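Local coordinates for endopolygalacturonase (Chondrostereum purpureum, PDB 1K5C), which probably hydrolyses internal alpha-1,4 linkages between galacturonic acid units of polygalacturonate, at residues 66-72 with 106-112; 151-157 with 171-177; 167-171 with 190-194. One frame throughout, in Å; residues are numbered along the deposited sequence.

Contact 1 of 3, residues 66-72 with 106-112; sequences TGINFVG and SGTYKKF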
# COMPACT_ATOMS: atom_id res chain seq x y z
N THR A 66 3.33 19.80 -8.50
CA THR A 66 2.43 19.56 -9.61
C THR A 66 3.27 19.14 -10.82
O THR A 66 4.20 19.84 -11.21
CB THR A 66 1.59 20.80 -9.95
OG1 THR A 66 0.81 21.13 -8.79
CG2 THR A 66 0.68 20.56 -11.14
N GLY A 67 2.97 17.98 -11.40
CA GLY A 67 3.68 17.52 -12.61
C GLY A 67 5.14 17.26 -12.37
O GLY A 67 5.98 17.44 -13.27
N ILE A 68 5.51 16.82 -11.15
CA ILE A 68 6.92 16.57 -10.84
C ILE A 68 7.41 15.32 -11.58
O ILE A 68 6.69 14.33 -11.67
CB ILE A 68 7.07 16.41 -9.31
CG1 ILE A 68 6.51 17.65 -8.54
CG2 ILE A 68 8.51 16.07 -8.91
CD1 ILE A 68 7.07 18.97 -9.10
N ASN A 69 8.65 15.40 -12.04
CA ASN A 69 9.32 14.24 -12.66
C ASN A 69 10.47 13.86 -11.72
O ASN A 69 11.50 14.53 -11.71
CB ASN A 69 9.83 14.67 -14.04
CG ASN A 69 10.59 13.61 -14.74
OD1 ASN A 69 10.31 12.42 -14.57
ND2 ASN A 69 11.56 13.96 -15.55
N PHE A 70 10.26 12.82 -10.90
CA PHE A 70 11.25 12.41 -9.92
C PHE A 70 12.01 11.22 -10.43
O PHE A 70 11.41 10.15 -10.68
CB PHE A 70 10.58 12.13 -8.56
CG PHE A 70 11.57 11.93 -7.43
CD1 PHE A 70 12.24 10.72 -7.26
CD2 PHE A 70 11.79 12.97 -6.52
CE1 PHE A 70 13.11 10.54 -6.23
CE2 PHE A 70 12.69 12.80 -5.48
CZ PHE A 70 13.37 11.59 -5.36
N VAL A 71 13.32 11.39 -10.62
CA VAL A 71 14.19 10.41 -11.25
C VAL A 71 15.11 9.88 -10.16
O VAL A 71 16.06 10.56 -9.74
CB VAL A 71 14.98 11.07 -12.42
CG1 VAL A 71 15.98 10.06 -13.02
CG2 VAL A 71 14.02 11.65 -13.45
N GLY A 72 14.84 8.67 -9.69
CA GLY A 72 15.54 8.15 -8.51
C GLY A 72 16.93 7.64 -8.77
O GLY A 72 17.75 7.59 -7.85
N SER A 106 1.11 15.68 -7.97
CA SER A 106 1.00 14.90 -9.20
C SER A 106 2.38 14.79 -9.84
O SER A 106 3.33 15.47 -9.48
CB SER A 106 0.00 15.54 -10.18
OG SER A 106 0.34 16.94 -10.40
N GLY A 107 2.44 13.92 -10.86
CA GLY A 107 3.65 13.68 -11.61
C GLY A 107 3.98 12.20 -11.69
O GLY A 107 3.09 11.35 -11.60
N THR A 108 5.26 11.92 -11.85
CA THR A 108 5.79 10.57 -12.06
C THR A 108 7.04 10.41 -11.22
O THR A 108 7.96 11.22 -11.35
CB THR A 108 6.11 10.31 -13.55
OG1 THR A 108 4.93 10.53 -14.31
CG2 THR A 108 6.56 8.90 -13.81
N TYR A 109 7.05 9.38 -10.38
CA TYR A 109 8.13 9.08 -9.45
C TYR A 109 8.69 7.72 -9.83
O TYR A 109 7.94 6.73 -9.83
CB TYR A 109 7.61 9.04 -7.98
CG TYR A 109 7.29 10.45 -7.49
CD1 TYR A 109 6.22 11.18 -7.93
CD2 TYR A 109 8.21 11.06 -6.61
CE1 TYR A 109 6.00 12.50 -7.49
CE2 TYR A 109 7.99 12.36 -6.18
CZ TYR A 109 6.89 13.08 -6.61
OH TYR A 109 6.73 14.36 -6.17
N LYS A 110 10.01 7.67 -10.12
CA LYS A 110 10.57 6.41 -10.64
C LYS A 110 11.84 6.00 -9.94
O LYS A 110 12.70 6.80 -9.60
CB LYS A 110 10.94 6.65 -12.16
CG LYS A 110 9.78 7.10 -13.02
CD LYS A 110 10.15 7.85 -14.29
CE LYS A 110 10.58 9.35 -13.95
NZ LYS A 110 10.81 9.96 -15.32
N LYS A 111 12.00 4.67 -9.81
CA LYS A 111 13.32 4.03 -9.64
C LYS A 111 14.09 4.55 -8.46
O LYS A 111 15.22 5.02 -8.52
CB LYS A 111 14.13 4.17 -10.94
CG LYS A 111 13.56 3.31 -12.09
CD LYS A 111 13.85 1.83 -11.84
CE LYS A 111 13.54 0.93 -12.99
NZ LYS A 111 14.10 -0.42 -12.60
N PHE A 112 13.44 4.46 -7.27
CA PHE A 112 14.20 4.60 -6.02
C PHE A 112 13.73 3.52 -5.06
O PHE A 112 12.72 2.83 -5.29
CB PHE A 112 14.09 6.01 -5.42
CG PHE A 112 12.69 6.43 -5.06
CD1 PHE A 112 12.14 6.11 -3.84
CD2 PHE A 112 11.95 7.19 -5.99
CE1 PHE A 112 10.86 6.57 -3.50
CE2 PHE A 112 10.70 7.64 -5.67
CZ PHE A 112 10.13 7.31 -4.43

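Contact 2 of 3, residues 151-157 with 171-177; sequences NTDGFDV and NQDDCIA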
# COMPACT_ATOMS: atom_id res chain seq x y z
N ASN A 151 3.70 -3.23 10.88
CA ASN A 151 3.02 -2.07 10.29
C ASN A 151 3.91 -1.41 9.21
O ASN A 151 3.81 -0.21 8.97
CB ASN A 151 2.57 -1.02 11.30
CG ASN A 151 1.64 -1.61 12.36
OD1 ASN A 151 1.98 -1.65 13.56
ND2 ASN A 151 0.50 -2.06 11.95
N THR A 152 4.69 -2.24 8.50
CA THR A 152 5.61 -1.76 7.47
C THR A 152 4.96 -1.73 6.09
O THR A 152 5.53 -2.16 5.07
CB THR A 152 6.87 -2.61 7.48
OG1 THR A 152 6.49 -4.00 7.59
CG2 THR A 152 7.80 -2.20 8.65
N ASP A 153 3.75 -1.14 6.04
CA ASP A 153 3.00 -1.05 4.79
C ASP A 153 3.88 -0.46 3.68
O ASP A 153 4.59 0.52 3.87
CB ASP A 153 1.80 -0.08 4.92
CG ASP A 153 0.81 -0.40 6.01
OD1 ASP A 153 1.15 -1.10 6.99
OD2 ASP A 153 -0.35 0.11 5.88
N GLY A 154 3.77 -1.05 2.48
CA GLY A 154 4.55 -0.50 1.36
C GLY A 154 4.03 0.88 0.91
O GLY A 154 4.77 1.88 0.95
N PHE A 155 2.77 0.87 0.49
CA PHE A 155 2.10 2.08 -0.00
C PHE A 155 0.75 2.19 0.70
O PHE A 155 -0.05 1.26 0.63
CB PHE A 155 1.82 1.99 -1.52
CG PHE A 155 3.06 1.76 -2.35
CD1 PHE A 155 3.84 2.85 -2.80
CD2 PHE A 155 3.48 0.47 -2.67
CE1 PHE A 155 4.98 2.61 -3.55
CE2 PHE A 155 4.62 0.25 -3.42
CZ PHE A 155 5.40 1.30 -3.84
N ASP A 156 0.52 3.34 1.35
CA ASP A 156 -0.80 3.69 1.92
C ASP A 156 -1.37 4.80 1.07
O ASP A 156 -0.76 5.87 0.97
CB ASP A 156 -0.65 4.13 3.38
CG ASP A 156 -0.21 3.02 4.31
OD1 ASP A 156 -0.82 1.89 4.13
OD2 ASP A 156 0.62 3.19 5.18
N VAL A 157 -2.52 4.54 0.44
CA VAL A 157 -3.07 5.48 -0.53
C VAL A 157 -4.39 6.05 -0.06
O VAL A 157 -5.35 5.30 0.16
CB VAL A 157 -3.26 4.79 -1.91
CG1 VAL A 157 -3.80 5.79 -2.93
CG2 VAL A 157 -1.93 4.17 -2.38
N ASN A 171 8.03 -6.88 3.00
CA ASN A 171 7.65 -6.22 4.25
C ASN A 171 6.90 -7.18 5.16
O ASN A 171 7.00 -8.39 5.00
CB ASN A 171 6.86 -4.91 3.96
CG ASN A 171 5.49 -5.24 3.45
OD1 ASN A 171 5.23 -6.38 3.01
ND2 ASN A 171 4.59 -4.25 3.44
N GLN A 172 6.20 -6.59 6.16
CA GLN A 172 5.52 -7.36 7.21
C GLN A 172 4.06 -6.93 7.35
O GLN A 172 3.41 -7.31 8.33
CB GLN A 172 6.21 -7.27 8.58
CG GLN A 172 7.63 -7.77 8.57
CD GLN A 172 8.62 -6.84 7.91
OE1 GLN A 172 9.54 -7.35 7.13
NE2 GLN A 172 8.59 -5.58 8.17
N ASP A 173 3.53 -6.16 6.42
CA ASP A 173 2.12 -5.73 6.48
C ASP A 173 1.63 -5.55 5.05
O ASP A 173 2.22 -6.11 4.11
CB ASP A 173 1.95 -4.49 7.40
CG ASP A 173 0.57 -4.43 8.05
OD1 ASP A 173 -0.42 -4.28 7.32
OD2 ASP A 173 0.50 -4.53 9.28
N ASP A 174 0.55 -4.82 4.87
CA ASP A 174 -0.03 -4.70 3.52
C ASP A 174 1.04 -4.25 2.53
O ASP A 174 1.78 -3.30 2.77
CB ASP A 174 -1.19 -3.70 3.55
CG ASP A 174 -2.39 -4.23 4.33
OD1 ASP A 174 -2.60 -5.45 4.26
OD2 ASP A 174 -3.12 -3.41 4.89
N CYS A 175 1.05 -4.89 1.36
CA CYS A 175 1.90 -4.43 0.26
C CYS A 175 1.46 -3.02 -0.19
O CYS A 175 2.26 -2.09 -0.33
CB CYS A 175 1.80 -5.50 -0.84
SG CYS A 175 2.85 -5.17 -2.24
N ILE A 176 0.15 -2.92 -0.37
CA ILE A 176 -0.57 -1.66 -0.56
C ILE A 176 -1.82 -1.74 0.31
O ILE A 176 -2.41 -2.82 0.43
CB ILE A 176 -0.95 -1.38 -2.05
CG1 ILE A 176 -1.71 -0.06 -2.18
CG2 ILE A 176 -1.68 -2.56 -2.70
CD1 ILE A 176 -1.83 0.43 -3.63
N ALA A 177 -2.18 -0.59 0.88
CA ALA A 177 -3.50 -0.43 1.51
C ALA A 177 -4.13 0.81 0.86
O ALA A 177 -3.62 1.92 0.98
CB ALA A 177 -3.42 -0.26 3.01
O HOH W 1 2.37 -5.68 10.88
O HOH W 2 -2.75 -1.14 6.33

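Contact 3 of 3, residues 167-171 with 190-194; sequences CIVKN and QCSGG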
# COMPACT_ATOMS: atom_id res chain seq x y z
N CYS A 167 6.49 -2.00 -9.10
CA CYS A 167 7.13 -1.83 -7.78
C CYS A 167 7.36 -3.19 -7.13
O CYS A 167 6.78 -4.23 -7.54
CB CYS A 167 6.26 -0.94 -6.91
SG CYS A 167 6.15 0.78 -7.48
N ILE A 168 8.20 -3.18 -6.10
CA ILE A 168 8.57 -4.37 -5.34
C ILE A 168 8.45 -4.03 -3.86
O ILE A 168 8.99 -3.01 -3.44
CB ILE A 168 10.01 -4.83 -5.66
CG1 ILE A 168 10.12 -5.21 -7.14
CG2 ILE A 168 10.46 -5.92 -4.72
CD1 ILE A 168 11.53 -5.46 -7.62
N VAL A 169 7.72 -4.83 -3.10
CA VAL A 169 7.59 -4.61 -1.66
C VAL A 169 7.90 -5.89 -0.91
O VAL A 169 7.25 -6.92 -1.12
CB VAL A 169 6.14 -4.13 -1.28
CG1 VAL A 169 6.05 -3.97 0.22
CG2 VAL A 169 5.78 -2.87 -2.05
N LYS A 170 8.88 -5.82 -0.01
CA LYS A 170 9.27 -6.91 0.89
C LYS A 170 9.05 -6.37 2.31
O LYS A 170 9.78 -5.48 2.75
CB LYS A 170 10.75 -7.26 0.70
CG LYS A 170 11.08 -7.70 -0.75
CD LYS A 170 12.58 -7.94 -0.91
CE LYS A 170 12.88 -8.42 -2.35
NZ LYS A 170 14.37 -8.41 -2.51
N ASN A 171 8.03 -6.88 3.00
CA ASN A 171 7.65 -6.22 4.25
C ASN A 171 6.90 -7.18 5.16
O ASN A 171 7.00 -8.39 5.00
CB ASN A 171 6.86 -4.91 3.96
CG ASN A 171 5.49 -5.24 3.45
OD1 ASN A 171 5.23 -6.38 3.01
ND2 ASN A 171 4.59 -4.25 3.44
N GLN A 190 5.28 -6.64 -7.39
CA GLN A 190 5.66 -7.88 -6.71
C GLN A 190 5.65 -7.63 -5.19
O GLN A 190 6.33 -6.70 -4.72
CB GLN A 190 7.06 -8.29 -7.13
CG GLN A 190 7.09 -8.72 -8.61
CD GLN A 190 8.55 -8.84 -8.96
OE1 GLN A 190 9.30 -9.66 -8.44
NE2 GLN A 190 8.90 -7.98 -9.89
N CYS A 191 4.90 -8.44 -4.47
CA CYS A 191 4.71 -8.33 -3.03
C CYS A 191 5.15 -9.59 -2.35
O CYS A 191 4.69 -10.66 -2.75
CB CYS A 191 3.19 -8.13 -2.75
SG CYS A 191 2.41 -6.71 -3.51
N SER A 192 5.99 -9.50 -1.31
CA SER A 192 6.36 -10.70 -0.56
C SER A 192 6.52 -10.37 0.91
O SER A 192 6.86 -9.24 1.30
CB SER A 192 7.65 -11.33 -1.11
OG SER A 192 8.72 -10.43 -1.00
N GLY A 193 6.29 -11.38 1.77
CA GLY A 193 6.51 -11.32 3.20
C GLY A 193 5.39 -10.73 4.01
O GLY A 193 5.28 -11.01 5.23
N GLY A 194 4.59 -9.88 3.41
CA GLY A 194 3.60 -9.07 4.13
C GLY A 194 2.23 -9.67 4.11
O GLY A 194 2.05 -10.90 4.27
O HOH W 3 7.34 -5.44 -10.13
O HOH W 4 8.62 -9.05 -3.51
O HOH W 5 4.37 -7.24 0.57

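Contact 1 of 3, residues 66-72 with 106-112
Phe70, Tyr109 and Phe112 form an aromatic cluster on the buried face of two parallel strands. The Phe70 and Tyr109 rings are nearly parallel (16° between planes) but slid apart, with centroids 5.4 Å apart and little overlap; the closest approach is Phe70 CB, not its ring, 3.3 Å from Tyr109 CD2. Phe112 meets Phe70 obliquely, Phe70 CE1 to Phe112 CD2 being 3.6 Å, while Ile68 CG2 lies 4.1 Å from Tyr109 CZ. Ile63 on strand 61-65 closes over both Phe70 and Tyr109. The axes of strands 68-71 and 108-110 lie 2° from parallel, and backbone bonds alternate: Ile68 N to Ser106 O (3.1 Å), Thr108 N to Ile68 O (2.8 Å), Phe70 N to Thr108 O (2.8 Å), Lys110 N to Phe70 O (2.9 Å) and Gly72 N to Lys110 O (2.8 Å). On the other face Lys110 NZ donates to Asn69 OD1 at 2.6 Å. At the corner, Gly67 N donates to Ser106 OG (3.0 Å), a hydroxyl that also bonds Asp128. At Gly107 a CB would clash 2.0 Å from Ile68 O, and the backbone angles alone call for glycine. In-register parallel rungs with apolar side chains inward characterise this family's right-handed parallel beta-helix.

Contact 2 of 3, residues 151-157 with 171-177
The galacturonate-binding cleft of the enzyme crosses this pair of neighbouring coils: Asn151 and Asp173 both bind the sugar in ligand-bound crystals, and Asp153 and Asp174 lie beside them. Asp153 OD1 is 3.6 Å from Asp173 OD1, and water 2 donates to Asp153 OD2 and Asp174 OD2, at 2.7 Å each; Asp174 also forms a salt bridge with Lys228. Water 1 accepts from Asn151 N (2.8 Å) and donates to Asp173 OD2 (2.7 Å). Asp153 OD2 and Asp156 OD1 are only 2.5 Å apart, so one acid probably holds a proton. Below the acids, Asn171 ND2 donates to Thr152 O (2.8 Å), and Gly154 N to Asp174 O (3.0 Å). Parallel pairing follows, with Phe155 N to Cys175 O (3.1 Å), Ala177 N to Phe155 O (2.8 Å) and Val157 N to Ala177 O (2.9 Å). Phe155 and Ile176 point to the opposite face from Asp156 and Ala177. Clustered aspartates on adjacent rungs are the hallmark of the family 28 active site.

Contact 3 of 3, residues 167-171 with 190-194
Ile168 lies alongside Gln190 on the outer face of two parallel strands, Ile168 CG1 reaching to 4.1 Å from Gln190 NE2. On the same face, Lys170 CG is 3.6 Å from Ser192 OG, so each pair lies side by side. Val169 and Cys191 point the other way, into the interior, where Phe155 packs on Val169 and Cys191 forms a disulfide with Cys175. The axes of 168-170 and 190-192 approach to 4.8 Å at 2°, and four backbone bonds link them: Gln190 N to Cys167 O (2.8 Å), Val169 N to Gln190 O (2.8 Å), Ser192 N to Val169 O (2.9 Å) and Asn171 N to Ser192 O (3.1 Å). Water 3 extends this ladder at one end, donating to Cys167 O (2.9 Å) and accepting from Gln190 NE2 (3.0 Å). A side chain at Gly194 would fall on Asn171 OD1, and one at Gly193 on Asn171 O, so the two glycines let segment 190-194 pass close to Asn171, whose ND2 bonds Thr152 O. Beyond Gly194 comes His195, which binds galacturonate and is the predicted active-site residue. Such rungs, turning from a wall strand toward the cleft, are characteristic of the parallel beta-helix of pectin-degrading enzymes.

Overall arrangement
Contact 1 comes first along the chain and closes before the other two open; its centre is about 20 Å from that of contact 2 and 21 Å from that of contact 3, with nearest atoms about 7 Å apart each time. Contacts 2 and 3 alternate in sequence, with centres about 9 Å apart, and share Asn171, where the chain leaves strand 162-170 for strand 176-179. The Cys175-Cys191 disulfide (SG to SG 2.0 Å) joins them, and Phe155 CZ packs 3.7 Å from Cys167 SG. Contacts 1 and 3 reach one parallel sheet, contact 2 another. Successive coils build one beta-helix, with galacturonate-binding Asn151 and Asp173 in contact 2, His195 and Lys228 beside it, away from contact 1.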